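Long-range contact in extracellular ligand-binding receptor (Sphaerobacter thermophilus, PDB 4ZPJ), which probably serves as the substrate-binding component of an ABC transporter, a leucine-binding-protein relative that also binds zinc ions: residues Tyr202-Glu207 with Phe254-Thr259. Residues are numbered along the deposited sequence; the frame is centred on the assembly and turned at random.
Sequences YAAGHE and FAFHGT. With ZN (zinc ion), chain G.
Phe254 enters on strand 252-256 of a four-stranded parallel sheet and turns its ring to stack on Phe212, farther along the helix that starts at Ala203. Two residues on, Phe256 carries the contact: a large, flat apolar ring suits this buried site because it spans from strand to helix. Its CG lies anti to the backbone N, sending the ring to the helix's first turn, where Phe256 CD1 lies 3.8 Å from Gly205 CA. Glycine suits this buried place, since a side chain would crowd the carbonyl O of Tyr202; Ala204 adds only a methyl, its CB 4.2 Å from Phe256 CZ. Tyr202, at the N-cap, has CG wedged between its backbone N and C (chi1 70°), which folds the ring back so that the amide nitrogens of Ala204 and Gly205 lie over the rim of one face. Tyr202 and Phe256 cross at about a right angle, the phenol OH of Tyr202 resting 3.4 Å from both CE1 and CZ of Phe256. An alanine in place of Tyr202 would remove this ring and probably leave the tip of Phe256 less well packed. His257 points away, its imidazole hydrogen-bonded to Asp287 and His198. Gly258 then folds over Phe256, its N 3.4 Å above the ring centre; its backbone angles (phi 80°, psi 174°) would jam a CB against the preceding carbonyl. Zinc is bound at the same helix start by Asp201, His206 and two waters, His206 facing away from the strand. With no hydrogen bond between the segments, this helix-strand junction of the periplasmic-binding-protein fold depends on how Phe256 fits against Gly205, Ala204 and Tyr202.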
loop_
_atom_site.group_PDB
_atom_site.type_symbol
_atom_site.label_atom_id
_atom_site.label_comp_id
_atom_site.label_asym_id
_atom_site.label_seq_id
_atom_site.Cartn_x
_atom_site.Cartn_y
_atom_site.Cartn_z
ATOM N N TYR A 202 -9.069 -10.605 9.129
ATOM C CA TYR A 202 -7.665 -10.861 9.415
ATOM C C TYR A 202 -7.019 -9.566 9.942
ATOM O O TYR A 202 -7.688 -8.506 10.070
ATOM C CB TYR A 202 -6.942 -11.484 8.198
ATOM C CG TYR A 202 -6.730 -10.551 6.993
ATOM C CD1 TYR A 202 -7.809 -9.887 6.392
ATOM C CD2 TYR A 202 -5.463 -10.371 6.434
ATOM C CE1 TYR A 202 -7.636 -9.067 5.288
ATOM C CE2 TYR A 202 -5.267 -9.539 5.333
ATOM C CZ TYR A 202 -6.365 -8.886 4.766
ATOM O OH TYR A 202 -6.244 -8.074 3.683
ATOM N N ALA A 203 -5.730 -9.669 10.272
ATOM C CA ALA A 203 -5.025 -8.612 10.972
ATOM C C ALA A 203 -5.185 -7.275 10.228
ATOM O O ALA A 203 -5.611 -6.315 10.824
ATOM C CB ALA A 203 -3.559 -8.982 11.174
ATOM N N ALA A 204 -4.904 -7.245 8.937
ATOM C CA ALA A 204 -4.958 -6.000 8.167
ATOM C C ALA A 204 -6.363 -5.389 8.186
ATOM O O ALA A 204 -6.527 -4.164 8.259
ATOM C CB ALA A 204 -4.491 -6.228 6.742
ATOM N N GLY A 205 -7.356 -6.285 8.207
ATOM C CA GLY A 205 -8.766 -5.923 8.332
ATOM C C GLY A 205 -9.118 -5.230 9.643
ATOM O O GLY A 205 -9.733 -4.162 9.656
ATOM N N HIS A 206 -8.725 -5.834 10.753
ATOM C CA HIS A 206 -8.850 -5.157 12.011
ATOM C C HIS A 206 -8.162 -3.797 12.049
ATOM O O HIS A 206 -8.735 -2.853 12.558
ATOM C CB HIS A 206 -8.312 -6.027 13.099
ATOM C CG HIS A 206 -9.212 -7.179 13.402
ATOM N ND1 HIS A 206 -10.430 -7.006 14.027
ATOM C CD2 HIS A 206 -9.100 -8.499 13.133
ATOM C CE1 HIS A 206 -11.014 -8.182 14.159
ATOM N NE2 HIS A 206 -10.231 -9.096 13.609
ATOM N N GLU A 207 -6.929 -3.724 11.540
ATOM C CA GLU A 207 -6.131 -2.491 11.611
ATOM C C GLU A 207 -6.722 -1.413 10.744
ATOM O O GLU A 207 -6.668 -0.240 11.130
ATOM C CB GLU A 207 -4.676 -2.746 11.238
ATOM C CG GLU A 207 -3.958 -3.692 12.230
ATOM C CD GLU A 207 -2.476 -3.910 11.944
ATOM O OE1 GLU A 207 -1.931 -3.353 10.941
ATOM O OE2 GLU A 207 -1.846 -4.634 12.754
ATOM N N PHE A 254 -18.142 1.634 5.583
ATOM C CA PHE A 254 -16.789 1.503 5.060
ATOM C C PHE A 254 -16.449 0.013 5.011
ATOM O O PHE A 254 -16.694 -0.677 5.989
ATOM C CB PHE A 254 -15.781 2.227 5.943
ATOM C CG PHE A 254 -14.330 1.848 5.661
ATOM C CD1 PHE A 254 -13.619 2.424 4.606
ATOM C CD2 PHE A 254 -13.683 0.937 6.434
ATOM C CE1 PHE A 254 -12.296 2.054 4.328
ATOM C CE2 PHE A 254 -12.367 0.562 6.177
ATOM C CZ PHE A 254 -11.676 1.112 5.137
ATOM N N ALA A 255 -15.896 -0.476 3.898
ATOM C CA ALA A 255 -15.501 -1.886 3.745
ATOM C C ALA A 255 -14.090 -2.092 3.154
ATOM O O ALA A 255 -13.667 -1.418 2.164
ATOM C CB ALA A 255 -16.491 -2.596 2.878
ATOM N N PHE A 256 -13.371 -3.033 3.764
ATOM C CA PHE A 256 -12.035 -3.455 3.319
ATOM C C PHE A 256 -11.889 -4.963 3.212
ATOM O O PHE A 256 -12.242 -5.693 4.137
ATOM C CB PHE A 256 -10.986 -2.953 4.301
ATOM C CG PHE A 256 -9.651 -3.582 4.126
ATOM C CD1 PHE A 256 -9.335 -4.779 4.780
ATOM C CD2 PHE A 256 -8.694 -2.971 3.335
ATOM C CE1 PHE A 256 -8.089 -5.369 4.620
ATOM C CE2 PHE A 256 -7.432 -3.557 3.165
ATOM C CZ PHE A 256 -7.132 -4.753 3.819
ATOM N N HIS A 257 -11.347 -5.422 2.086
ATOM C CA HIS A 257 -11.000 -6.830 1.879
ATOM C C HIS A 257 -9.635 -6.996 1.310
ATOM O O HIS A 257 -9.189 -8.111 1.139
ATOM C CB HIS A 257 -11.955 -7.482 0.901
ATOM C CG HIS A 257 -13.360 -7.434 1.338
ATOM N ND1 HIS A 257 -14.160 -6.320 1.151
ATOM C CD2 HIS A 257 -14.093 -8.323 2.040
ATOM C CE1 HIS A 257 -15.349 -6.558 1.668
ATOM N NE2 HIS A 257 -15.320 -7.751 2.248
ATOM N N GLY A 258 -8.945 -5.911 1.004
ATOM C CA GLY A 258 -7.691 -6.020 0.246
ATOM C C GLY A 258 -8.034 -6.189 -1.219
ATOM O O GLY A 258 -9.181 -6.286 -1.596
ATOM N N THR A 259 -7.022 -6.180 -2.041
ATOM C CA THR A 259 -7.130 -6.414 -3.436
ATOM C C THR A 259 -7.195 -7.895 -3.669
ATOM O O THR A 259 -6.163 -8.546 -3.755
ATOM C CB THR A 259 -5.893 -5.866 -4.120
ATOM O OG1 THR A 259 -5.849 -4.483 -3.823
ATOM C CG2 THR A 259 -5.944 -6.127 -5.608
HETATM ZN ZN ZN G . -10.634 -11.214 13.706
HETATM O O HOH W 1 -8.583 -12.053 13.380
HETATM O O HOH W 2 -12.513 -11.169 14.378
#